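Local coordinates for protein gamma-D-glutamyl-L-lysine dipeptidyl-peptidase (Bacillus cereus ATCC 10987, PDB 3H41) that probably cleaves gamma-D-glutamyl-L-lysine bonds in murein peptides as a cysteine peptidase of the NlpC/P60 family, releasing the dipeptide L-Ala-D-Glu, at residues L150-E153 / Y158-L161; D38-T43 / S139-Y144; T71-D74 / V80-L83. All coordinates share one frame; numbering follows the deposited sequence.

Interaction 1: residues L150-E153 / Y158-L161; sequences LLSE and YRVL
Leu150 and Tyr158 make the packed side of this contact, where the methyl Leu150 CD1 lies obliquely 4.0 Å from Tyr158 CD1. Tyr158 is buried: Val120 and Phe177, from strands 119-122 and 175-178 of the same sheet, touch both it and Leu150, and Val160 also touches Val120. Glu153, its chain extended, runs alongside the ring and in the same direction, with OE2 3.9 Å from Tyr158 CE1 and the carboxylate plane turned 47° from the ring; OE2 also makes a salt bridge with Lys172. The two strands form an antiparallel hairpin in the second SH3-like domain, interrupted by a classic beta bulge in which Leu151 and Ser152 both face Arg159. Arg159 O accepts a firm bond from Leu151 N (2.7 Å) and a weak one from Ser152 N (3.4 Å), while Arg159 N returns a bond to Ser152 O. The face of Ser152 and Arg159 is looser and open to solvent. There Ser152 OG sits 3.4 Å from Arg159 CB, and a water bridges this hydroxyl to Arg159 NH1, meeting the guanidinium at its edge and in its plane. Arg159 NH2 is held separately by Asn132 O, and a tetraethylene glycol molecule also bonds to Ser152 OG.

Interaction 2: residues D38-T43 / S139-Y144; sequences DLWKWT and SLEVSY
The indole of Trp40 presents its N-H edge to the carboxylate of Glu141, with the two planes 43° apart, while Phe212 meets the indole with inclined ring planes and Leu202 also touches it. Both carboxylate oxygens approach this edge. Trp40 NE1 gives a nearly straight hydrogen bond to Glu141 OE2 (3.0 Å, 170° at the hydrogen), and OE2 lies close to the indole plane. At the acid, the donor arrives on the syn side of OE2 but 34° out of the carboxylate plane. Glu141 OE1 lies 3.4 Å from Trp40 CD1, also in the ring plane. The extended glutamate, with CG anti to its backbone N, reaches from strand 139-143 to the tryptophan and crosses it at about a right angle. This polar contact bridges the first turn of helix 39-45 and an outermost strand of the sheet in the second SH3-like domain. Asp38 is the N-cap of that helix, its OD1 accepting from Lys41 N at 3.0 Å from above the carboxylate plane. Thr126 OG1 on the neighbouring strand also bonds to Glu141 OE2, which is thus gripped by two donors, this hydroxyl and Trp40 NE1.

Interaction 3: residues T71-D74 / V80-L83; sequences TVVD and VKVL
Strands 71-74 and 80-83 run antiparallel, the axes of these short segments 136° apart in direction, and the register slips by one residue where Val73 and Asp74 both face Lys81. The side chain of Val73 spreads its two methyls between different partners: CG1 lies 3.9 Å from Leu83 CD1, whereas CG2, placed between the backbone N and the carbonyl carbon, comes within 3.4 Å of Lys81 O and also rests against the aliphatic stem of Lys81. The slip is a classic beta bulge: Lys81 O accepts from both of its amides, at 2.9 Å from Val73 N and weakly, at 3.4 Å, from Asp74 N, and Lys81 N returns a bond to Asp74 O. Beyond it, reciprocal bonds pair Thr71 with Leu83. The hairpin forms part of the antiparallel sheet of the first SH3-like domain, whose next strand, 96-101, pairs with strand 79-84 and carries the substrate-binding Tyr96. On the face of Val72 and Val82, the side chains of Val72 and Val80 cross obliquely, CG1 to CG1 at 3.7 Å, while Val72 CG2 approaches Val82 CG1 at 4.3 Å. Leu105 touches both Val72 and Val80. On the face shared by Asp74 and Lys81 the two CB atoms are 3.8 Å apart, Trp99 packs on both residues, and the extended lysine leads its amino group away from strand 71-74.

In the fold
Helix 39-45, near the N terminus, supplies the first half of interaction 2, but 95 residues separate segment 38-43 from segment 139-144, which closes that loop. Interaction 3 is nested within it as a short hairpin of the first SH3-like domain, about 23 Å from interaction 2 between centres. Interaction 1 follows in series, after interaction 2 has closed: strand 147-153 comes directly after strand 139-143, and its hairpin with strand 157-161 belongs to the same sheet. Interactions 1 and 3 thus each build a hairpin within a separate SH3-like domain, whereas interaction 2 ties the N-terminal helical region to the second of these domains. None of the three touches another.

Interaction 1: residues L150-E153 / Y158-L161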
ATOM      1  N   LEU A 150      -6.826 -16.768  -8.683  1.00 15.70           N
ATOM      2  CA  LEU A 150      -6.173 -18.053  -8.687  1.00 15.90           C
ATOM      3  C   LEU A 150      -6.740 -18.841  -9.858  1.00 16.70           C
ATOM      4  O   LEU A 150      -7.962 -18.955  -9.978  1.00 14.04           O
ATOM      5  CB  LEU A 150      -6.461 -18.810  -7.405  1.00 17.11           C
ATOM      6  CG  LEU A 150      -5.946 -20.248  -7.242  1.00 21.65           C
ATOM      7  CD1 LEU A 150      -4.419 -20.293  -7.199  1.00 20.13           C
ATOM      8  CD2 LEU A 150      -6.571 -20.839  -5.960  1.00 27.62           C
ATOM      9  N   LEU A 151      -5.852 -19.380 -10.697  1.00 12.63           N
ATOM     10  CA  LEU A 151      -6.280 -20.282 -11.758  1.00 13.99           C
ATOM     11  C   LEU A 151      -6.086 -21.762 -11.430  1.00 14.42           C
ATOM     12  O   LEU A 151      -6.928 -22.584 -11.780  1.00 16.98           O
ATOM     13  CB  LEU A 151      -5.584 -19.934 -13.050  1.00 13.38           C
ATOM     14  CG  LEU A 151      -5.768 -18.506 -13.569  1.00 15.78           C
ATOM     15  CD1 LEU A 151      -4.799 -18.255 -14.712  1.00 17.49           C
ATOM     16  CD2 LEU A 151      -7.201 -18.242 -13.988  1.00 15.83           C
ATOM     17  N   SER A 152      -4.976 -22.100 -10.786  1.00 17.81           N
ATOM     18  CA  SER A 152      -4.622 -23.490 -10.473  1.00 15.47           C
ATOM     19  C   SER A 152      -3.448 -23.497  -9.504  1.00 14.37           C
ATOM     20  O   SER A 152      -2.815 -22.484  -9.281  1.00 13.38           O
ATOM     21  CB  SER A 152      -4.333 -24.331 -11.743  1.00 20.43           C
ATOM     22  OG  SER A 152      -3.191 -23.892 -12.453  1.00 15.39           O
ATOM     23  N   GLU A 153      -3.205 -24.644  -8.907  1.00 15.90           N
ATOM     24  CA  GLU A 153      -2.163 -24.842  -7.892  1.00 18.66           C
ATOM     25  C   GLU A 153      -1.512 -26.197  -8.126  1.00 21.63           C
ATOM     26  O   GLU A 153      -2.221 -27.198  -8.364  1.00 21.37           O
ATOM     27  CB  GLU A 153      -2.808 -24.864  -6.520  1.00 20.35           C
ATOM     28  CG  GLU A 153      -1.828 -25.096  -5.362  1.00 26.41           C
ATOM     29  CD  GLU A 153      -2.516 -25.135  -4.009  1.00 35.80           C
ATOM     30  OE1 GLU A 153      -3.752 -25.061  -3.965  1.00 33.94           O
ATOM     31  OE2 GLU A 153      -1.821 -25.254  -2.979  1.00 49.71           O
ATOM     32  N   TYR A 158       1.424 -21.401  -7.397  1.00  9.85           N
ATOM     33  CA  TYR A 158       0.074 -21.015  -7.735  1.00 11.10           C
ATOM     34  C   TYR A 158       0.159 -20.410  -9.122  1.00 12.54           C
ATOM     35  O   TYR A 158       1.118 -19.675  -9.414  1.00 12.33           O
ATOM     36  CB  TYR A 158      -0.449 -19.912  -6.821  1.00 13.01           C
ATOM     37  CG  TYR A 158      -0.473 -20.227  -5.349  1.00 12.25           C
ATOM     38  CD1 TYR A 158      -1.367 -21.148  -4.837  1.00 18.85           C
ATOM     39  CD2 TYR A 158       0.371 -19.575  -4.470  1.00 13.19           C
ATOM     40  CE1 TYR A 158      -1.400 -21.428  -3.477  1.00 19.64           C
ATOM     41  CE2 TYR A 158       0.341 -19.849  -3.091  1.00 16.17           C
ATOM     42  CZ  TYR A 158      -0.544 -20.771  -2.609  1.00 14.62           C
ATOM     43  OH  TYR A 158      -0.600 -21.058  -1.262  1.00 21.67           O
ATOM     44  N   ARG A 159      -0.831 -20.702  -9.960  1.00 11.96           N
ATOM     45  CA  ARG A 159      -1.012 -19.980 -11.204  1.00 11.06           C
ATOM     46  C   ARG A 159      -2.097 -18.931 -11.047  1.00 12.25           C
ATOM     47  O   ARG A 159      -3.170 -19.182 -10.443  1.00 14.19           O
ATOM     48  CB  ARG A 159      -1.347 -20.990 -12.310  1.00 12.08           C
ATOM     49  CG  ARG A 159      -1.327 -20.424 -13.703  1.00 19.53           C
ATOM     50  CD  ARG A 159      -1.260 -21.594 -14.719  1.00 21.89           C
ATOM     51  NE  ARG A 159      -0.655 -21.178 -15.964  1.00 29.55           N
ATOM     52  CZ  ARG A 159      -1.149 -21.435 -17.172  1.00 38.01           C
ATOM     53  NH1 ARG A 159      -2.277 -22.129 -17.309  1.00 39.37           N
ATOM     54  NH2 ARG A 159      -0.498 -21.008 -18.255  1.00 23.59           N
ATOM     55  N   VAL A 160      -1.831 -17.731 -11.572  1.00  9.67           N
ATOM     56  CA  VAL A 160      -2.761 -16.642 -11.450  1.00  9.99           C
ATOM     57  C   VAL A 160      -2.964 -15.911 -12.776  1.00 12.13           C
ATOM     58  O   VAL A 160      -2.149 -16.012 -13.699  1.00 11.15           O
ATOM     59  CB  VAL A 160      -2.246 -15.606 -10.382  1.00  9.64           C
ATOM     60  CG1 VAL A 160      -2.126 -16.269  -9.022  1.00 12.68           C
ATOM     61  CG2 VAL A 160      -0.888 -15.014 -10.851  1.00 15.48           C
ATOM     62  N   LEU A 161      -4.015 -15.123 -12.842  1.00 10.92           N
ATOM     63  CA  LEU A 161      -4.317 -14.292 -14.000  1.00 11.63           C
ATOM     64  C   LEU A 161      -3.902 -12.820 -13.750  1.00 11.72           C
ATOM     65  O   LEU A 161      -4.247 -12.247 -12.726  1.00 14.72           O
ATOM     66  CB  LEU A 161      -5.827 -14.333 -14.283  1.00 13.85           C
ATOM     67  CG  LEU A 161      -6.268 -13.652 -15.585  1.00 16.45           C
ATOM     68  CD1 LEU A 161      -5.760 -14.406 -16.823  1.00 18.56           C
ATOM     69  CD2 LEU A 161      -7.782 -13.485 -15.623  1.00 16.72           C
TER
HETATM   70  O   HOH W   1      -3.923 -23.448 -15.097  1.00 38.76           O

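Interaction 2: residues D38-T43 / S139-Y144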
ATOM      1  N   ASP A  38      10.134   0.702 -12.575  1.00 15.01           N
ATOM      2  CA  ASP A  38      11.256   0.211 -11.775  1.00 11.92           C
ATOM      3  C   ASP A  38      11.372   1.019 -10.491  1.00 12.73           C
ATOM      4  O   ASP A  38      12.043   2.050 -10.439  1.00 12.51           O
ATOM      5  CB  ASP A  38      12.559   0.241 -12.573  1.00 10.98           C
ATOM      6  CG  ASP A  38      13.718  -0.398 -11.818  1.00 18.13           C
ATOM      7  OD1 ASP A  38      13.650  -0.644 -10.575  1.00 20.96           O
ATOM      8  OD2 ASP A  38      14.716  -0.646 -12.482  1.00 20.92           O
ATOM      9  N   LEU A  39      10.681   0.560  -9.461  1.00 11.79           N
ATOM     10  CA  LEU A  39      10.532   1.338  -8.241  1.00 11.27           C
ATOM     11  C   LEU A  39      11.742   1.278  -7.320  1.00 11.85           C
ATOM     12  O   LEU A  39      11.906   2.182  -6.485  1.00 12.32           O
ATOM     13  CB  LEU A  39       9.266   0.913  -7.484  1.00 11.51           C
ATOM     14  CG  LEU A  39       7.957   1.215  -8.249  1.00 14.24           C
ATOM     15  CD1 LEU A  39       6.704   0.708  -7.534  1.00 13.38           C
ATOM     16  CD2 LEU A  39       7.822   2.705  -8.554  1.00 18.78           C
ATOM     17  N   TRP A  40      12.561   0.234  -7.422  1.00 12.13           N
ATOM     18  CA  TRP A  40      13.854   0.242  -6.729  1.00 14.71           C
ATOM     19  C   TRP A  40      14.794   1.275  -7.362  1.00 14.26           C
ATOM     20  O   TRP A  40      15.452   2.042  -6.656  1.00 14.57           O
ATOM     21  CB  TRP A  40      14.521  -1.138  -6.669  1.00 13.48           C
ATOM     22  CG  TRP A  40      13.789  -2.171  -5.869  1.00 10.54           C
ATOM     23  CD1 TRP A  40      13.410  -3.383  -6.310  1.00 15.86           C
ATOM     24  CD2 TRP A  40      13.320  -2.080  -4.493  1.00 12.29           C
ATOM     25  NE1 TRP A  40      12.779  -4.077  -5.323  1.00 14.92           N
ATOM     26  CE2 TRP A  40      12.693  -3.294  -4.201  1.00 18.19           C
ATOM     27  CE3 TRP A  40      13.385  -1.103  -3.498  1.00 15.83           C
ATOM     28  CZ2 TRP A  40      12.122  -3.559  -2.973  1.00 14.09           C
ATOM     29  CZ3 TRP A  40      12.837  -1.375  -2.247  1.00 18.62           C
ATOM     30  CH2 TRP A  40      12.195  -2.590  -2.005  1.00 14.59           C
ATOM     31  N   LYS A  41      14.876   1.313  -8.686  1.00 13.76           N
ATOM     32  CA  LYS A  41      15.595   2.396  -9.338  1.00 14.31           C
ATOM     33  C   LYS A  41      15.078   3.767  -8.928  1.00 12.59           C
ATOM     34  O   LYS A  41      15.874   4.661  -8.642  1.00 16.86           O
ATOM     35  CB  LYS A  41      15.521   2.304 -10.850  1.00 13.88           C
ATOM     36  CG  LYS A  41      16.347   3.378 -11.539  1.00 19.63           C
ATOM     37  CD  LYS A  41      16.098   3.437 -13.057  1.00 32.31           C
ATOM     38  CE  LYS A  41      17.189   2.806 -13.869  1.00 43.18           C
ATOM     39  NZ  LYS A  41      17.211   3.431 -15.231  1.00 48.48           N
ATOM     40  N   TRP A  42      13.759   3.947  -8.889  1.00 12.34           N
ATOM     41  CA  TRP A  42      13.198   5.241  -8.509  1.00 11.48           C
ATOM     42  C   TRP A  42      13.645   5.687  -7.112  1.00 14.90           C
ATOM     43  O   TRP A  42      14.250   6.757  -6.949  1.00 16.08           O
ATOM     44  CB  TRP A  42      11.691   5.185  -8.542  1.00 11.64           C
ATOM     45  CG  TRP A  42      11.021   6.471  -8.222  1.00 12.19           C
ATOM     46  CD1 TRP A  42      11.314   7.703  -8.747  1.00 17.13           C
ATOM     47  CD2 TRP A  42       9.887   6.650  -7.389  1.00 10.39           C
ATOM     48  NE1 TRP A  42      10.452   8.642  -8.246  1.00 14.66           N
ATOM     49  CE2 TRP A  42       9.555   8.027  -7.425  1.00 13.56           C
ATOM     50  CE3 TRP A  42       9.132   5.790  -6.561  1.00  9.46           C
ATOM     51  CZ2 TRP A  42       8.504   8.557  -6.680  1.00 12.14           C
ATOM     52  CZ3 TRP A  42       8.091   6.308  -5.846  1.00 10.92           C
ATOM     53  CH2 TRP A  42       7.764   7.677  -5.906  1.00 12.47           C
ATOM     54  N   THR A  43      13.383   4.859  -6.113  1.00 11.34           N
ATOM     55  CA  THR A  43      13.657   5.247  -4.726  1.00 14.14           C
ATOM     56  C   THR A  43      15.140   5.268  -4.399  1.00 14.52           C
ATOM     57  O   THR A  43      15.624   6.152  -3.664  1.00 13.74           O
ATOM     58  CB  THR A  43      12.930   4.326  -3.714  1.00 17.16           C
ATOM     59  OG1 THR A  43      13.253   2.964  -3.978  1.00 17.30           O
ATOM     60  CG2 THR A  43      11.440   4.542  -3.785  1.00 19.69           C
ATOM     61  N   SER A 139       8.813 -11.486 -16.624  1.00 12.62           N
ATOM     62  CA  SER A 139       8.549 -11.713 -15.220  1.00 10.97           C
ATOM     63  C   SER A 139       8.268 -10.346 -14.587  1.00 13.05           C
ATOM     64  O   SER A 139       8.474  -9.320 -15.231  1.00 10.58           O
ATOM     65  CB  SER A 139       9.748 -12.376 -14.557  1.00 13.56           C
ATOM     66  OG  SER A 139      10.951 -11.606 -14.727  1.00 14.28           O
ATOM     67  N   LEU A 140       7.749 -10.335 -13.365  1.00 12.33           N
ATOM     68  CA  LEU A 140       7.372  -9.079 -12.695  1.00 10.92           C
ATOM     69  C   LEU A 140       7.603  -9.216 -11.201  1.00 12.42           C
ATOM     70  O   LEU A 140       7.127 -10.170 -10.560  1.00 13.81           O
ATOM     71  CB  LEU A 140       5.896  -8.757 -12.947  1.00 15.16           C
ATOM     72  CG  LEU A 140       5.371  -7.455 -12.361  1.00 16.07           C
ATOM     73  CD1 LEU A 140       6.156  -6.266 -12.998  1.00 22.33           C
ATOM     74  CD2 LEU A 140       3.875  -7.314 -12.646  1.00 15.63           C
ATOM     75  N   GLU A 141       8.331  -8.257 -10.634  1.00 10.35           N
ATOM     76  CA  GLU A 141       8.431  -8.195  -9.174  1.00 10.25           C
ATOM     77  C   GLU A 141       7.174  -7.493  -8.617  1.00 11.72           C
ATOM     78  O   GLU A 141       6.937  -6.311  -8.902  1.00 13.09           O
ATOM     79  CB  GLU A 141       9.690  -7.455  -8.749  1.00 12.00           C
ATOM     80  CG  GLU A 141       9.869  -7.463  -7.224  1.00  9.80           C
ATOM     81  CD  GLU A 141      11.147  -6.753  -6.754  1.00 16.46           C
ATOM     82  OE1 GLU A 141      11.896  -6.209  -7.581  1.00 12.21           O
ATOM     83  OE2 GLU A 141      11.430  -6.760  -5.543  1.00 12.39           O
ATOM     84  N   VAL A 142       6.415  -8.193  -7.773  1.00 10.95           N
ATOM     85  CA  VAL A 142       5.166  -7.658  -7.253  1.00 10.95           C
ATOM     86  C   VAL A 142       5.257  -7.437  -5.736  1.00 10.95           C
ATOM     87  O   VAL A 142       6.032  -8.117  -5.019  1.00 11.39           O
ATOM     88  CB  VAL A 142       3.970  -8.549  -7.588  1.00 12.14           C
ATOM     89  CG1 VAL A 142       3.708  -8.499  -9.116  1.00 14.71           C
ATOM     90  CG2 VAL A 142       4.185  -9.996  -7.137  1.00 12.89           C
ATOM     91  N   SER A 143       4.421  -6.522  -5.248  1.00 10.48           N
ATOM     92  CA  SER A 143       4.367  -6.194  -3.832  1.00 10.33           C
ATOM     93  C   SER A 143       3.508  -7.120  -2.965  1.00 12.23           C
ATOM     94  O   SER A 143       2.476  -7.597  -3.385  1.00 14.02           O
ATOM     95  CB  SER A 143       3.772  -4.780  -3.703  1.00 12.24           C
ATOM     96  OG  SER A 143       3.503  -4.432  -2.349  1.00 12.48           O
ATOM     97  N   TYR A 144       3.935  -7.312  -1.724  1.00 10.74           N
ATOM     98  CA  TYR A 144       3.069  -7.695  -0.628  1.00 10.58           C
ATOM     99  C   TYR A 144       1.711  -7.038  -0.851  1.00  9.46           C
ATOM    100  O   TYR A 144       1.605  -5.858  -1.209  1.00 10.63           O
ATOM    101  CB  TYR A 144       3.658  -7.192   0.710  1.00 12.23           C
ATOM    102  CG  TYR A 144       2.839  -7.641   1.883  1.00 13.00           C
ATOM    103  CD1 TYR A 144       2.906  -8.953   2.323  1.00 14.95           C
ATOM    104  CD2 TYR A 144       1.930  -6.784   2.506  1.00 10.52           C
ATOM    105  CE1 TYR A 144       2.129  -9.391   3.392  1.00 12.45           C
ATOM    106  CE2 TYR A 144       1.125  -7.225   3.577  1.00 10.86           C
ATOM    107  CZ  TYR A 144       1.234  -8.552   4.003  1.00 13.84           C
ATOM    108  OH  TYR A 144       0.460  -9.086   5.038  1.00  8.97           O
TER

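Interaction 3: residues T71-D74 / V80-L83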
ATOM      1  N   THR A  71     -11.748   3.743 -10.889  1.00 17.00           N
ATOM      2  CA  THR A  71     -12.700   4.431 -11.758  1.00 15.36           C
ATOM      3  C   THR A  71     -11.985   5.601 -12.443  1.00 15.36           C
ATOM      4  O   THR A  71     -11.446   6.467 -11.754  1.00 18.04           O
ATOM      5  CB  THR A  71     -13.916   4.963 -10.961  1.00 14.60           C
ATOM      6  OG1 THR A  71     -14.540   3.880 -10.247  1.00 17.57           O
ATOM      7  CG2 THR A  71     -14.953   5.743 -11.928  1.00 14.57           C
ATOM      8  N   VAL A  72     -11.966   5.616 -13.774  1.00 17.62           N
ATOM      9  CA  VAL A  72     -11.348   6.707 -14.527  1.00 16.33           C
ATOM     10  C   VAL A  72     -12.365   7.843 -14.620  1.00 19.75           C
ATOM     11  O   VAL A  72     -13.491   7.637 -15.124  1.00 17.94           O
ATOM     12  CB  VAL A  72     -10.824   6.271 -15.918  1.00 15.92           C
ATOM     13  CG1 VAL A  72     -10.078   7.409 -16.604  1.00 13.73           C
ATOM     14  CG2 VAL A  72      -9.938   5.029 -15.819  1.00 14.02           C
ATOM     15  N   VAL A  73     -11.991   9.016 -14.101  1.00 18.27           N
ATOM     16  CA  VAL A  73     -12.898  10.176 -14.046  1.00 20.80           C
ATOM     17  C   VAL A  73     -12.522  11.401 -14.905  1.00 23.43           C
ATOM     18  O   VAL A  73     -13.366  12.268 -15.139  1.00 24.88           O
ATOM     19  CB  VAL A  73     -13.129  10.633 -12.577  1.00 23.23           C
ATOM     20  CG1 VAL A  73     -13.803   9.497 -11.738  1.00 19.25           C
ATOM     21  CG2 VAL A  73     -11.839  11.117 -11.936  1.00 23.76           C
ATOM     22  N   ASP A  74     -11.274  11.496 -15.366  1.00 20.83           N
ATOM     23  CA  ASP A  74     -10.839  12.642 -16.182  1.00 20.89           C
ATOM     24  C   ASP A  74      -9.620  12.212 -16.945  1.00 21.96           C
ATOM     25  O   ASP A  74      -9.000  11.194 -16.586  1.00 20.02           O
ATOM     26  CB  ASP A  74     -10.517  13.857 -15.295  1.00 20.41           C
ATOM     27  CG  ASP A  74     -10.625  15.204 -16.037  1.00 30.11           C
ATOM     28  OD1 ASP A  74     -10.764  15.236 -17.283  1.00 28.02           O
ATOM     29  OD2 ASP A  74     -10.567  16.237 -15.344  1.00 34.11           O
ATOM     30  N   VAL A  80      -4.484  10.331 -16.701  1.00 17.10           N
ATOM     31  CA  VAL A  80      -5.862  10.185 -16.242  1.00 15.94           C
ATOM     32  C   VAL A  80      -5.963  10.467 -14.765  1.00 18.42           C
ATOM     33  O   VAL A  80      -5.014  10.227 -14.013  1.00 16.08           O
ATOM     34  CB  VAL A  80      -6.456   8.782 -16.531  1.00 17.82           C
ATOM     35  CG1 VAL A  80      -6.850   8.692 -18.013  1.00 17.91           C
ATOM     36  CG2 VAL A  80      -5.484   7.615 -16.142  1.00 16.94           C
ATOM     37  N   LYS A  81      -7.137  10.939 -14.348  1.00 15.76           N
ATOM     38  CA  LYS A  81      -7.474  11.063 -12.965  1.00 18.91           C
ATOM     39  C   LYS A  81      -8.346   9.860 -12.668  1.00 16.92           C
ATOM     40  O   LYS A  81      -9.214   9.521 -13.488  1.00 17.67           O
ATOM     41  CB  LYS A  81      -8.195  12.378 -12.680  1.00 19.76           C
ATOM     42  CG  LYS A  81      -8.335  12.641 -11.183  1.00 22.88           C
ATOM     43  CD  LYS A  81      -9.106  13.908 -10.878  1.00 23.22           C
ATOM     44  CE  LYS A  81      -9.247  14.039  -9.373  1.00 28.89           C
ATOM     45  NZ  LYS A  81     -10.062  15.218  -9.017  1.00 31.71           N
ATOM     46  N   VAL A  82      -8.046   9.186 -11.549  1.00 13.82           N
ATOM     47  CA  VAL A  82      -8.690   7.922 -11.157  1.00 12.14           C
ATOM     48  C   VAL A  82      -9.083   7.970  -9.699  1.00 13.97           C
ATOM     49  O   VAL A  82      -8.564   8.786  -8.932  1.00 15.28           O
ATOM     50  CB  VAL A  82      -7.800   6.670 -11.477  1.00 15.31           C
ATOM     51  CG1 VAL A  82      -7.323   6.693 -12.909  1.00 13.74           C
ATOM     52  CG2 VAL A  82      -6.568   6.561 -10.556  1.00 14.80           C
ATOM     53  N   LEU A  83     -10.076   7.169  -9.343  1.00 14.07           N
ATOM     54  CA  LEU A  83     -10.415   6.909  -7.957  1.00 15.44           C
ATOM     55  C   LEU A  83     -10.057   5.448  -7.643  1.00 16.22           C
ATOM     56  O   LEU A  83     -10.597   4.514  -8.259  1.00 14.59           O
ATOM     57  CB  LEU A  83     -11.916   7.152  -7.687  1.00 14.85           C
ATOM     58  CG  LEU A  83     -12.438   8.503  -8.181  1.00 18.38           C
ATOM     59  CD1 LEU A  83     -13.966   8.616  -7.916  1.00 19.72           C
ATOM     60  CD2 LEU A  83     -11.655   9.654  -7.530  1.00 17.02           C
TER